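Local coordinates for protein DNA endonuclease I-HmuI (Bacillus phage SPO1, PDB 1U3E) that probably binds and cleaves DNA as an HNH-family homing endonuclease that takes part in intron homing, at residues Y13-T18 with A60-E65; K118-I123 with Y135-C140; I123-P128 with K164-R169. All coordinates share one frame; numbering follows the deposited sequence.

In the fold
The three contacts fall into two groups at the ends of an elongated, DNA-bound chain. Contact 1 belongs to the N-terminal part, which also carries the manganese site of Asp74 and Asn96, and its centre lies about 54 Å from that of contact 2 and about 66 Å from that of contact 3. Contacts 2 and 3, with centres about 14 Å apart, share Ile123 and touch directly, Tyr135 CE1 lying 3.2 Å from Val125 CG2. Together they join strand 123-126 to both neighbours in the C-terminal three-stranded sheet. All three include DNA phosphate contacts: contacts 1 and 2 on chain A, contact 3 on chain B.

Contact 1. Residues Y13-T18 with A60-E65; sequences YQVSNT and AIHFCE. With EDO (1,2-ethanediol), chain P; nucleotides of chain A.
Strand 13-16 of the N-terminal antiparallel sheet, with Asn17 just after it, packs on helix 55-63, where Val15 and Asn17 meet His62 and Phe63. Phe63 covers most of the ground. Asn17 CB lies almost directly over one face of the Phe63 ring, 3.9 Å from its centroid and only 9° off the normal, a CH-pi contact; CB of His62 lies over the opposite face, towards the rim. The backbone of the 13-18 segment adds to this fit: Asn17 N sits over the ring, 3.4 Å from Phe63 CE1, and Val15 O meets the ring edge in plane, 3.4 Å from Phe63 CZ. Val15 spreads its two methyls between the aromatic residues. The Val15 and Phe63 side chains slide past each other in opposite directions, Val15 CG2, anti to the backbone N, lying 3.9 Å from Phe63 CE1, while Val15 CG1 stands over one face of the His62 imidazole, 4.1 Å from its centroid. CG2 of Ile61 covers the other imidazole face.

The contact joins the region of the NUMOD4 motif to that of the HNH endonuclease, and it does so without a hydrogen bond between the two segments. The polar edge of His62 is instead tied down elsewhere, ND1 bonding to Leu58 O within the helix and NE2 to Lys7 N, which fixes the ring's rotation beneath Val15. The hydroxyls of Ser16 and Thr18 are hydrogen-bonded, OG to OG1 at 2.7 Å, where the strand ends. At the other end of the strand, Tyr13 OH donates to OP2 of DA7 of chain A at 3.0 Å and also bonds to Phe45 N, linking this sheet to the DNA backbone.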
loop_
_atom_site.group_PDB
_atom_site.type_symbol
_atom_site.label_atom_id
_atom_site.label_comp_id
_atom_site.label_asym_id
_atom_site.label_seq_id
_atom_site.Cartn_x
_atom_site.Cartn_y
_atom_site.Cartn_z
ATOM N N TYR D 13 -24.649 -15.430 -13.601
ATOM C CA TYR D 13 -24.532 -15.329 -12.154
ATOM C C TYR D 13 -25.452 -14.261 -11.589
ATOM O O TYR D 13 -25.981 -13.422 -12.322
ATOM C CB TYR D 13 -23.118 -15.018 -11.744
ATOM C CG TYR D 13 -22.039 -15.939 -12.240
ATOM C CD1 TYR D 13 -21.472 -15.775 -13.493
ATOM C CD2 TYR D 13 -21.539 -16.950 -11.426
ATOM C CE1 TYR D 13 -20.416 -16.585 -13.920
ATOM C CE2 TYR D 13 -20.486 -17.768 -11.850
ATOM C CZ TYR D 13 -19.926 -17.571 -13.094
ATOM O OH TYR D 13 -18.878 -18.361 -13.503
ATOM N N GLN D 14 -25.576 -14.308 -10.274
ATOM C CA GLN D 14 -26.412 -13.349 -9.564
ATOM C C GLN D 14 -25.796 -13.080 -8.199
ATOM O O GLN D 14 -25.054 -13.903 -7.677
ATOM C CB GLN D 14 -27.834 -13.855 -9.446
ATOM C CG GLN D 14 -28.403 -14.218 -10.820
ATOM C CD GLN D 14 -29.790 -14.833 -10.722
ATOM O OE1 GLN D 14 -29.952 -15.911 -10.160
ATOM N NE2 GLN D 14 -30.746 -14.100 -11.192
ATOM N N VAL D 15 -26.144 -11.913 -7.630
ATOM C CA VAL D 15 -25.578 -11.526 -6.345
ATOM C C VAL D 15 -26.655 -11.116 -5.347
ATOM O O VAL D 15 -27.697 -10.607 -5.734
ATOM C CB VAL D 15 -24.573 -10.363 -6.554
ATOM C CG1 VAL D 15 -25.185 -9.304 -7.468
ATOM C CG2 VAL D 15 -24.163 -9.762 -5.230
ATOM N N SER D 16 -26.402 -11.327 -4.061
ATOM C CA SER D 16 -27.376 -10.938 -3.045
ATOM C C SER D 16 -26.765 -9.878 -2.137
ATOM O O SER D 16 -25.552 -9.823 -1.958
ATOM C CB SER D 16 -27.802 -12.137 -2.201
ATOM O OG SER D 16 -26.803 -12.465 -1.258
ATOM N N ASN D 17 -27.610 -9.039 -1.559
ATOM C CA ASN D 17 -27.130 -7.982 -0.681
ATOM C C ASN D 17 -26.429 -8.510 0.572
ATOM O O ASN D 17 -25.861 -7.746 1.349
ATOM C CB ASN D 17 -28.296 -7.084 -0.278
ATOM C CG ASN D 17 -29.423 -7.855 0.343
ATOM O OD1 ASN D 17 -30.335 -7.276 0.910
ATOM N ND2 ASN D 17 -29.372 -9.173 0.235
ATOM N N THR D 18 -26.462 -9.818 0.772
ATOM C CA THR D 18 -25.827 -10.390 1.946
ATOM C C THR D 18 -24.410 -10.805 1.622
ATOM O O THR D 18 -23.639 -11.157 2.512
ATOM C CB THR D 18 -26.588 -11.608 2.441
ATOM O OG1 THR D 18 -26.537 -12.629 1.448
ATOM C CG2 THR D 18 -28.025 -11.252 2.699
ATOM N N ALA D 60 -21.618 -3.875 -3.292
ATOM C CA ALA D 60 -21.651 -2.430 -3.380
ATOM C C ALA D 60 -22.097 -1.946 -4.767
ATOM O O ALA D 60 -22.946 -1.061 -4.882
ATOM C CB ALA D 60 -20.285 -1.872 -3.053
ATOM N N ILE D 61 -21.536 -2.525 -5.822
ATOM C CA ILE D 61 -21.899 -2.106 -7.165
ATOM C C ILE D 61 -23.369 -2.303 -7.454
ATOM O O ILE D 61 -23.977 -1.518 -8.175
ATOM C CB ILE D 61 -21.084 -2.865 -8.239
ATOM C CG1 ILE D 61 -19.675 -2.276 -8.329
ATOM C CG2 ILE D 61 -21.771 -2.761 -9.600
ATOM C CD1 ILE D 61 -18.749 -3.027 -9.246
ATOM N N HIS D 62 -23.960 -3.340 -6.885
ATOM C CA HIS D 62 -25.355 -3.590 -7.174
ATOM C C HIS D 62 -26.372 -3.064 -6.166
ATOM O O HIS D 62 -27.495 -2.721 -6.542
ATOM C CB HIS D 62 -25.551 -5.087 -7.426
ATOM C CG HIS D 62 -24.819 -5.596 -8.634
ATOM N ND1 HIS D 62 -23.472 -5.893 -8.621
ATOM C CD2 HIS D 62 -25.237 -5.808 -9.907
ATOM C CE1 HIS D 62 -23.095 -6.263 -9.831
ATOM N NE2 HIS D 62 -24.146 -6.219 -10.630
ATOM N N PHE D 63 -25.984 -2.963 -4.901
ATOM C CA PHE D 63 -26.925 -2.491 -3.889
ATOM C C PHE D 63 -26.521 -1.232 -3.127
ATOM O O PHE D 63 -27.051 -0.983 -2.054
ATOM C CB PHE D 63 -27.202 -3.599 -2.866
ATOM C CG PHE D 63 -27.503 -4.936 -3.476
ATOM C CD1 PHE D 63 -26.501 -5.878 -3.640
ATOM C CD2 PHE D 63 -28.785 -5.254 -3.886
ATOM C CE1 PHE D 63 -26.769 -7.118 -4.197
ATOM C CE2 PHE D 63 -29.064 -6.495 -4.449
ATOM C CZ PHE D 63 -28.053 -7.426 -4.603
ATOM N N CYS D 64 -25.608 -0.430 -3.665
ATOM C CA CYS D 64 -25.179 0.768 -2.955
ATOM C C CYS D 64 -25.052 2.027 -3.799
ATOM O O CYS D 64 -24.179 2.114 -4.660
ATOM C CB CYS D 64 -23.847 0.503 -2.270
ATOM S SG CYS D 64 -23.933 -0.681 -0.939
ATOM N N GLU D 65 -25.905 3.013 -3.538
ATOM C CA GLU D 65 -25.848 4.269 -4.275
ATOM C C GLU D 65 -24.521 4.974 -3.945
ATOM O O GLU D 65 -23.914 4.746 -2.893
ATOM C CB GLU D 65 -27.022 5.187 -3.890
ATOM C CG GLU D 65 -28.404 4.518 -3.881
ATOM C CD GLU D 65 -28.921 4.129 -5.272
ATOM O OE1 GLU D 65 -29.762 3.203 -5.362
ATOM O OE2 GLU D 65 -28.500 4.754 -6.273
HETATM C C1 EDO P . -27.381 1.394 -7.537
HETATM O O1 EDO P . -27.225 0.286 -6.622
HETATM C C2 EDO P . -28.284 0.961 -8.733
HETATM O O2 EDO P . -27.664 -0.168 -9.438
ATOM P P DA A 7 -18.574 -21.801 -11.759
ATOM O OP1 DA A 7 -19.948 -21.455 -11.351
ATOM O OP2 DA A 7 -17.637 -20.727 -12.167
ATOM O "O5'" DA A 7 -17.896 -22.619 -10.576
ATOM C "C5'" DA A 7 -18.232 -23.990 -10.390
ATOM C "C4'" DA A 7 -17.412 -24.611 -9.285
ATOM O "O4'" DA A 7 -16.061 -24.868 -9.736
ATOM C "C3'" DA A 7 -17.254 -23.683 -8.084
ATOM O "O3'" DA A 7 -17.091 -24.481 -6.919
ATOM C "C2'" DA A 7 -15.986 -22.916 -8.410
ATOM C "C1'" DA A 7 -15.151 -24.005 -9.061
ATOM N N9 DA A 7 -14.091 -23.618 -9.995
ATOM C C8 DA A 7 -14.089 -22.634 -10.952
ATOM N N7 DA A 7 -12.978 -22.581 -11.651
ATOM C C5 DA A 7 -12.191 -23.594 -11.112
ATOM C C6 DA A 7 -10.886 -24.066 -11.419
ATOM N N6 DA A 7 -10.117 -23.562 -12.386
ATOM N N1 DA A 7 -10.398 -25.090 -10.686
ATOM C C2 DA A 7 -11.167 -25.603 -9.714
ATOM N N3 DA A 7 -12.401 -25.253 -9.334
ATOM C C4 DA A 7 -12.861 -24.232 -10.083
#

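Contact 2. Residues K118-I123 with Y135-C140; sequences KNQKPI and YPSTKC. With SR (strontium ion), chain L; SR (strontium ion), chain M; nucleotides of chain A.
Ile123 and Tyr135 form an antiparallel hydrogen-bonded pair at the dense end of this contact. Tyr135 N donates to Ile123 O at 2.9 Å, and Ile123 N returns a bond to Tyr135 O at 3.1 Å. Next to this pair the Ile123 side chain crosses Thr138 at about a right angle. Its chi1 of 64° puts CG1 between the backbone N and the carbonyl carbon, and an anti chi2 (173°) carries CD1 on to 3.6 Å from Thr138 CA, while the CG2 branch meets Thr138 OG1. Ala141 and Leu156 also pack on Ile123, enclosing it between the sheet and the helices that follow. Gln120 adds to the packed part, laying CB and CG against Ser137 CB.

These helices, 138-145 and 149-157, belong to the helix-turn-helix DNA-binding domain, and Ser137 is the N-cap of the first: its OG accepts from Cys140 N at 2.9 Å. The helix start faces a phosphate. Thr138 N donates to OP1 and Lys139 N to OP2 of DA23 of chain A, a placement in which the helix dipole would probably favour the negative charge. The extended Lys139 side chain carries NZ on to OP2 of the neighbouring DA22, 3.1 Å away.

Away from the helix the packing thins. Pro122 and Pro136 are both exposed and meet mainly through backbone, Pro122 CA lying 3.2 Å from Pro136 O in a CA-H...O contact. The Lys121 side chain leaves the contact and runs beside the sugar O3' of DA23 of chain A, with CD and CE each 3.8 Å from that atom. Farther along, two strontium ions share Lys118 O, at 2.8 Å from each, and one of them is also bound by Gln120 O; the other has a water ligand.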
loop_
_atom_site.group_PDB
_atom_site.type_symbol
_atom_site.label_atom_id
_atom_site.label_comp_id
_atom_site.label_asym_id
_atom_site.label_seq_id
_atom_site.Cartn_x
_atom_site.Cartn_y
_atom_site.Cartn_z
ATOM N N LYS D 118 17.398 2.762 6.959
ATOM C CA LYS D 118 17.501 2.562 5.530
ATOM C C LYS D 118 17.790 3.779 4.676
ATOM O O LYS D 118 18.058 3.612 3.485
ATOM C CB LYS D 118 16.185 1.937 5.041
ATOM C CG LYS D 118 16.110 0.436 5.222
ATOM C CD LYS D 118 15.158 -0.151 4.206
ATOM C CE LYS D 118 15.093 -1.650 4.334
ATOM N NZ LYS D 118 14.107 -2.246 3.386
ATOM N N ASN D 119 17.747 4.988 5.213
ATOM C CA ASN D 119 18.024 6.134 4.339
ATOM C C ASN D 119 19.489 6.515 4.383
ATOM O O ASN D 119 19.966 7.347 3.608
ATOM C CB ASN D 119 17.146 7.326 4.716
ATOM C CG ASN D 119 15.698 7.108 4.347
ATOM O OD1 ASN D 119 15.385 6.689 3.234
ATOM N ND2 ASN D 119 14.807 7.394 5.275
ATOM N N GLN D 120 20.197 5.869 5.297
ATOM C CA GLN D 120 21.599 6.123 5.467
ATOM C C GLN D 120 22.355 5.563 4.285
ATOM O O GLN D 120 22.110 4.442 3.838
ATOM C CB GLN D 120 22.105 5.475 6.753
ATOM C CG GLN D 120 21.463 5.999 8.008
ATOM C CD GLN D 120 22.082 5.397 9.254
ATOM O OE1 GLN D 120 23.221 5.698 9.604
ATOM N NE2 GLN D 120 21.334 4.529 9.927
ATOM N N LYS D 121 23.271 6.373 3.777
ATOM C CA LYS D 121 24.108 5.977 2.674
ATOM C C LYS D 121 25.507 6.006 3.245
ATOM O O LYS D 121 25.950 7.042 3.739
ATOM C CB LYS D 121 23.993 6.977 1.527
ATOM C CG LYS D 121 22.659 6.966 0.816
ATOM C CD LYS D 121 22.496 8.215 -0.002
ATOM C CE LYS D 121 21.277 8.166 -0.886
ATOM N NZ LYS D 121 21.513 7.328 -2.084
ATOM N N PRO D 122 26.207 4.856 3.229
ATOM C CA PRO D 122 27.571 4.751 3.744
ATOM C C PRO D 122 28.485 5.586 2.875
ATOM O O PRO D 122 28.395 5.546 1.658
ATOM C CB PRO D 122 27.865 3.263 3.625
ATOM C CG PRO D 122 26.537 2.652 3.814
ATOM C CD PRO D 122 25.675 3.516 2.941
ATOM N N ILE D 123 29.363 6.341 3.508
ATOM C CA ILE D 123 30.278 7.202 2.781
ATOM C C ILE D 123 31.704 6.907 3.196
ATOM O O ILE D 123 31.949 6.274 4.223
ATOM C CB ILE D 123 30.008 8.666 3.110
ATOM C CG1 ILE D 123 30.304 8.901 4.590
ATOM C CG2 ILE D 123 28.559 9.023 2.794
ATOM C CD1 ILE D 123 30.248 10.324 4.997
ATOM N N TYR D 135 32.137 5.448 6.978
ATOM C CA TYR D 135 31.173 5.719 8.033
ATOM C C TYR D 135 29.811 5.271 7.560
ATOM O O TYR D 135 29.559 5.210 6.357
ATOM C CB TYR D 135 31.125 7.208 8.383
ATOM C CG TYR D 135 32.391 7.752 9.010
ATOM C CD1 TYR D 135 33.506 8.037 8.231
ATOM C CD2 TYR D 135 32.464 8.013 10.381
ATOM C CE1 TYR D 135 34.663 8.575 8.790
ATOM C CE2 TYR D 135 33.618 8.548 10.952
ATOM C CZ TYR D 135 34.715 8.832 10.144
ATOM O OH TYR D 135 35.858 9.398 10.669
ATOM N N PRO D 136 28.909 4.953 8.498
ATOM C CA PRO D 136 27.551 4.500 8.171
ATOM C C PRO D 136 26.697 5.528 7.414
ATOM O O PRO D 136 25.955 5.174 6.497
ATOM C CB PRO D 136 26.970 4.149 9.540
ATOM C CG PRO D 136 28.184 3.751 10.342
ATOM C CD PRO D 136 29.172 4.821 9.941
ATOM N N SER D 137 26.797 6.796 7.800
ATOM C CA SER D 137 26.023 7.855 7.147
ATOM C C SER D 137 26.798 9.164 7.099
ATOM O O SER D 137 27.775 9.333 7.813
ATOM C CB SER D 137 24.697 8.087 7.885
ATOM O OG SER D 137 24.900 8.461 9.237
ATOM N N THR D 138 26.371 10.086 6.245
ATOM C CA THR D 138 27.038 11.365 6.176
ATOM C C THR D 138 26.867 11.960 7.550
ATOM O O THR D 138 27.787 12.539 8.106
ATOM C CB THR D 138 26.378 12.313 5.174
ATOM O OG1 THR D 138 26.541 11.804 3.846
ATOM C CG2 THR D 138 27.009 13.689 5.272
ATOM N N LYS D 139 25.670 11.801 8.100
ATOM C CA LYS D 139 25.368 12.336 9.419
ATOM C C LYS D 139 26.353 11.854 10.462
ATOM O O LYS D 139 27.000 12.659 11.111
ATOM C CB LYS D 139 23.947 11.958 9.850
ATOM C CG LYS D 139 23.608 12.442 11.248
ATOM C CD LYS D 139 22.134 12.317 11.589
ATOM C CE LYS D 139 21.872 12.922 12.962
ATOM N NZ LYS D 139 20.445 12.946 13.360
ATOM N N CYS D 140 26.459 10.538 10.616
ATOM C CA CYS D 140 27.368 9.928 11.585
ATOM C C CYS D 140 28.776 10.511 11.487
ATOM O O CYS D 140 29.377 10.870 12.492
ATOM C CB CYS D 140 27.416 8.407 11.376
ATOM S SG CYS D 140 28.233 7.496 12.715
HETATM SR SR SR L . 20.380 2.355 2.517
HETATM SR SR SR M . 18.021 3.411 0.658
ATOM P P DA A 23 22.633 10.401 5.684
ATOM O OP1 DA A 23 23.583 9.456 5.064
ATOM O OP2 DA A 23 23.140 11.464 6.592
ATOM O "O5'" DA A 23 21.794 11.083 4.515
ATOM C "C5'" DA A 23 20.927 10.300 3.703
ATOM C "C4'" DA A 23 20.524 11.036 2.443
ATOM O "O4'" DA A 23 19.557 12.080 2.721
ATOM C "C3'" DA A 23 21.677 11.751 1.752
ATOM O "O3'" DA A 23 21.392 11.785 0.348
ATOM C "C2'" DA A 23 21.644 13.132 2.391
ATOM C "C1'" DA A 23 20.147 13.357 2.520
ATOM N N9 DA A 23 19.656 14.276 3.551
ATOM C C8 DA A 23 20.092 14.458 4.837
ATOM N N7 DA A 23 19.429 15.379 5.493
ATOM C C5 DA A 23 18.492 15.832 4.577
ATOM C C6 DA A 23 17.494 16.813 4.651
ATOM N N6 DA A 23 17.256 17.551 5.732
ATOM N N1 DA A 23 16.737 17.019 3.556
ATOM C C2 DA A 23 16.973 16.290 2.472
ATOM N N3 DA A 23 17.879 15.346 2.277
ATOM C C4 DA A 23 18.618 15.161 3.382
ATOM P P DA A 22 18.411 11.082 11.087
ATOM O OP1 DA A 22 19.144 10.342 12.142
ATOM O OP2 DA A 22 18.284 12.549 11.170
ATOM O "O5'" DA A 22 19.066 10.737 9.682
ATOM C "C5'" DA A 22 19.009 9.404 9.179
ATOM C "C4'" DA A 22 19.463 9.358 7.739
ATOM O "O4'" DA A 22 18.474 10.023 6.914
ATOM C "C3'" DA A 22 20.765 10.121 7.510
ATOM O "O3'" DA A 22 21.531 9.530 6.455
ATOM C "C2'" DA A 22 20.280 11.524 7.200
ATOM C "C1'" DA A 22 18.983 11.266 6.446
ATOM N N9 DA A 22 17.960 12.289 6.658
ATOM C C8 DA A 22 17.720 13.009 7.799
ATOM N N7 DA A 22 16.749 13.881 7.679
ATOM C C5 DA A 22 16.314 13.721 6.368
ATOM C C6 DA A 22 15.303 14.362 5.616
ATOM N N6 DA A 22 14.524 15.329 6.092
ATOM N N1 DA A 22 15.125 13.967 4.339
ATOM C C2 DA A 22 15.916 12.999 3.854
ATOM N N3 DA A 22 16.901 12.325 4.458
ATOM C C4 DA A 22 17.049 12.739 5.729
HETATM O O HOH W 1 17.169 2.183 -2.043
#

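Contact 3. Residues I123-P128 with K164-R169. With EDO (1,2-ethanediol), chain O; nucleotides of chain B.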
loop_
_atom_site.group_PDB
_atom_site.type_symbol
_atom_site.label_atom_id
_atom_site.label_comp_id
_atom_site.label_asym_id
_atom_site.label_seq_id
_atom_site.Cartn_x
_atom_site.Cartn_y
_atom_site.Cartn_z
ATOM N N ILE D 123 29.363 6.341 3.508
ATOM C CA ILE D 123 30.278 7.202 2.781
ATOM C C ILE D 123 31.704 6.907 3.196
ATOM O O ILE D 123 31.949 6.274 4.223
ATOM C CB ILE D 123 30.008 8.666 3.110
ATOM C CG1 ILE D 123 30.304 8.901 4.590
ATOM C CG2 ILE D 123 28.559 9.023 2.794
ATOM C CD1 ILE D 123 30.248 10.324 4.997
ATOM N N ILE D 124 32.650 7.380 2.401
ATOM C CA ILE D 124 34.055 7.193 2.716
ATOM C C ILE D 124 34.730 8.558 2.862
ATOM O O ILE D 124 34.639 9.415 1.985
ATOM C CB ILE D 124 34.749 6.354 1.625
ATOM C CG1 ILE D 124 34.274 4.908 1.718
ATOM C CG2 ILE D 124 36.242 6.390 1.797
ATOM C CD1 ILE D 124 34.763 4.051 0.587
ATOM N N VAL D 125 35.387 8.766 3.994
ATOM C CA VAL D 125 36.079 10.023 4.236
ATOM C C VAL D 125 37.558 9.886 3.883
ATOM O O VAL D 125 38.163 8.838 4.095
ATOM C CB VAL D 125 35.976 10.452 5.720
ATOM C CG1 VAL D 125 36.508 11.861 5.899
ATOM C CG2 VAL D 125 34.552 10.369 6.177
ATOM N N ILE D 126 38.131 10.946 3.324
ATOM C CA ILE D 126 39.543 10.944 2.996
ATOM C C ILE D 126 40.160 12.125 3.735
ATOM O O ILE D 126 39.782 13.267 3.505
ATOM C CB ILE D 126 39.793 11.097 1.476
ATOM C CG1 ILE D 126 39.345 9.848 0.734
ATOM C CG2 ILE D 126 41.272 11.309 1.206
ATOM C CD1 ILE D 126 37.887 9.721 0.654
ATOM N N SER D 127 41.092 11.838 4.638
ATOM C CA SER D 127 41.769 12.871 5.410
ATOM C C SER D 127 42.792 13.580 4.549
ATOM O O SER D 127 43.207 13.071 3.504
ATOM C CB SER D 127 42.495 12.264 6.608
ATOM O OG SER D 127 41.591 11.655 7.506
ATOM N N PRO D 128 43.218 14.774 4.978
ATOM C CA PRO D 128 44.210 15.539 4.224
ATOM C C PRO D 128 45.518 14.760 4.171
ATOM O O PRO D 128 46.308 14.919 3.244
ATOM C CB PRO D 128 44.333 16.823 5.030
ATOM C CG PRO D 128 42.959 16.968 5.633
ATOM C CD PRO D 128 42.683 15.572 6.093
ATOM N N LYS D 164 36.620 21.440 4.733
ATOM C CA LYS D 164 37.443 21.362 5.928
ATOM C C LYS D 164 38.623 20.420 5.725
ATOM O O LYS D 164 39.000 19.675 6.631
ATOM C CB LYS D 164 36.610 20.925 7.134
ATOM C CG LYS D 164 35.743 22.027 7.719
ATOM C CD LYS D 164 34.976 21.524 8.926
ATOM C CE LYS D 164 34.048 22.582 9.487
ATOM N NZ LYS D 164 33.011 21.998 10.380
ATOM N N GLY D 165 39.199 20.458 4.527
ATOM C CA GLY D 165 40.377 19.662 4.237
ATOM C C GLY D 165 40.080 18.218 3.797
ATOM O O GLY D 165 40.918 17.589 3.143
ATOM N N TYR D 166 38.915 17.699 4.160
ATOM C CA TYR D 166 38.573 16.345 3.768
ATOM C C TYR D 166 37.836 16.396 2.439
ATOM O O TYR D 166 37.532 17.472 1.938
ATOM C CB TYR D 166 37.679 15.652 4.808
ATOM C CG TYR D 166 38.079 15.754 6.254
ATOM C CD1 TYR D 166 37.893 16.923 6.988
ATOM C CD2 TYR D 166 38.603 14.663 6.926
ATOM C CE1 TYR D 166 38.188 16.980 8.345
ATOM C CE2 TYR D 166 38.907 14.712 8.294
ATOM C CZ TYR D 166 38.682 15.862 8.990
ATOM O OH TYR D 166 38.938 15.924 10.338
ATOM N N THR D 167 37.573 15.242 1.908
ATOM C CA THR D 167 36.829 15.058 0.684
ATOM C C THR D 167 35.980 13.824 0.939
ATOM O O THR D 167 36.279 13.062 1.857
ATOM C CB THR D 167 37.722 14.900 -0.554
ATOM O OG1 THR D 167 37.007 15.289 -1.735
ATOM C CG2 THR D 167 38.168 13.461 -0.695
ATOM N N PHE D 168 34.934 13.608 0.159
ATOM C CA PHE D 168 34.067 12.482 0.405
ATOM C C PHE D 168 33.636 11.775 -0.856
ATOM O O PHE D 168 33.552 12.396 -1.913
ATOM C CB PHE D 168 32.877 12.943 1.244
ATOM C CG PHE D 168 33.291 13.848 2.376
ATOM C CD1 PHE D 168 33.518 15.201 2.133
ATOM C CD2 PHE D 168 33.503 13.354 3.664
ATOM C CE1 PHE D 168 33.942 16.030 3.162
ATOM C CE2 PHE D 168 33.922 14.168 4.692
ATOM C CZ PHE D 168 34.153 15.522 4.444
ATOM N N ARG D 169 33.363 10.479 -0.739
ATOM C CA ARG D 169 32.932 9.661 -1.860
ATOM C C ARG D 169 32.066 8.554 -1.288
ATOM O O ARG D 169 32.369 8.029 -0.225
ATOM C CB ARG D 169 34.120 9.090 -2.612
ATOM C CG ARG D 169 35.143 10.104 -3.069
ATOM C CD ARG D 169 34.534 11.076 -4.072
ATOM N NE ARG D 169 34.780 12.466 -3.687
ATOM C CZ ARG D 169 35.739 13.235 -4.194
ATOM N NH1 ARG D 169 36.542 12.754 -5.115
ATOM N NH2 ARG D 169 35.905 14.484 -3.774
HETATM C C1 EDO O . 46.172 14.537 -0.313
HETATM O O1 EDO O . 46.956 14.445 0.913
HETATM C C2 EDO O . 45.125 13.396 -0.377
HETATM O O2 EDO O . 45.813 12.115 -0.360
ATOM P P DG B 8 36.347 25.338 4.865
ATOM O OP1 DG B 8 37.363 25.132 5.907
ATOM O OP2 DG B 8 36.003 24.227 3.952
ATOM O "O5'" DG B 8 35.017 25.849 5.563
ATOM C "C5'" DG B 8 35.056 27.036 6.336
ATOM C "C4'" DG B 8 33.728 27.309 6.998
ATOM O "O4'" DG B 8 32.830 27.961 6.061
ATOM C "C3'" DG B 8 33.015 26.022 7.414
ATOM O "O3'" DG B 8 32.199 26.305 8.559
ATOM C "C2'" DG B 8 32.176 25.708 6.188
ATOM C "C1'" DG B 8 31.750 27.105 5.781
ATOM N N9 DG B 8 31.264 27.332 4.423
ATOM C C8 DG B 8 31.633 26.665 3.285
ATOM N N7 DG B 8 30.922 26.999 2.242
ATOM C C5 DG B 8 30.047 27.967 2.715
ATOM C C6 DG B 8 29.018 28.686 2.043
ATOM O O6 DG B 8 28.668 28.608 0.859
ATOM N N1 DG B 8 28.370 29.565 2.893
ATOM C C2 DG B 8 28.669 29.745 4.214
ATOM N N2 DG B 8 27.926 30.664 4.856
ATOM N N3 DG B 8 29.624 29.081 4.860
ATOM C C4 DG B 8 30.264 28.209 4.051
ATOM P P DG B 9 31.409 25.130 9.324
ATOM O OP1 DG B 9 32.112 24.800 10.583
ATOM O OP2 DG B 9 31.073 24.052 8.363
ATOM O "O5'" DG B 9 30.062 25.867 9.701
ATOM C "C5'" DG B 9 29.453 26.681 8.730
ATOM C "C4'" DG B 9 28.410 27.573 9.347
ATOM O "O4'" DG B 9 27.838 28.292 8.239
ATOM C "C3'" DG B 9 27.246 26.858 10.016
ATOM O "O3'" DG B 9 26.661 27.699 11.025
ATOM C "C2'" DG B 9 26.313 26.600 8.849
ATOM C "C1'" DG B 9 26.558 27.780 7.916
ATOM N N9 DG B 9 26.618 27.366 6.521
ATOM C C8 DG B 9 27.486 26.450 5.983
ATOM N N7 DG B 9 27.312 26.269 4.704
ATOM C C5 DG B 9 26.264 27.117 4.377
ATOM C C6 DG B 9 25.627 27.346 3.134
ATOM O O6 DG B 9 25.862 26.823 2.035
ATOM N N1 DG B 9 24.611 28.289 3.250
ATOM C C2 DG B 9 24.248 28.921 4.408
ATOM N N2 DG B 9 23.233 29.794 4.300
ATOM N N3 DG B 9 24.832 28.714 5.578
ATOM C C4 DG B 9 25.826 27.805 5.488
#
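Val125 and Phe168, a non-hydrogen-bonded antiparallel pair, point the same way and lie side by side. The CG1 methyl of Val125, anti to the backbone N (chi1 -171°), is the main bump: it fills the hollow between two rings, 3.6 Å from Tyr166 CD2 and 3.7 Å from Phe168 CE2. CG2 of the same valine rests against the CD2-CE2 side of Phe168. On the opposite face of the sheet, Ile126 and Thr167 also run side by side, with Thr167 CG2 tucked against Ile126 CB at 3.6 Å; the threonine OG1 is bonded to Ile161 O.

Strand 123-126 is the middle strand of the three-stranded antiparallel sheet in the helix-turn-helix region, and helices 138-145 and 149-157 cover the face of Val125 and Phe168. Ile124 N donates to Arg169 O at 2.7 Å, and Ile126 bonds with Thr167, whose N-to-O return bond is weak. Beyond the end of strand 123-126 and just before strand 167-170 begins, the Pro128 ring leans on Gly165: Pro128 CG lies 3.3 Å from Gly165 O, and Pro128 CD approaches Tyr166 CD2 at 4.3 Å. Just before Gly165, Lys164 N and NZ grip phosphates of DG8 and DG9 of chain B.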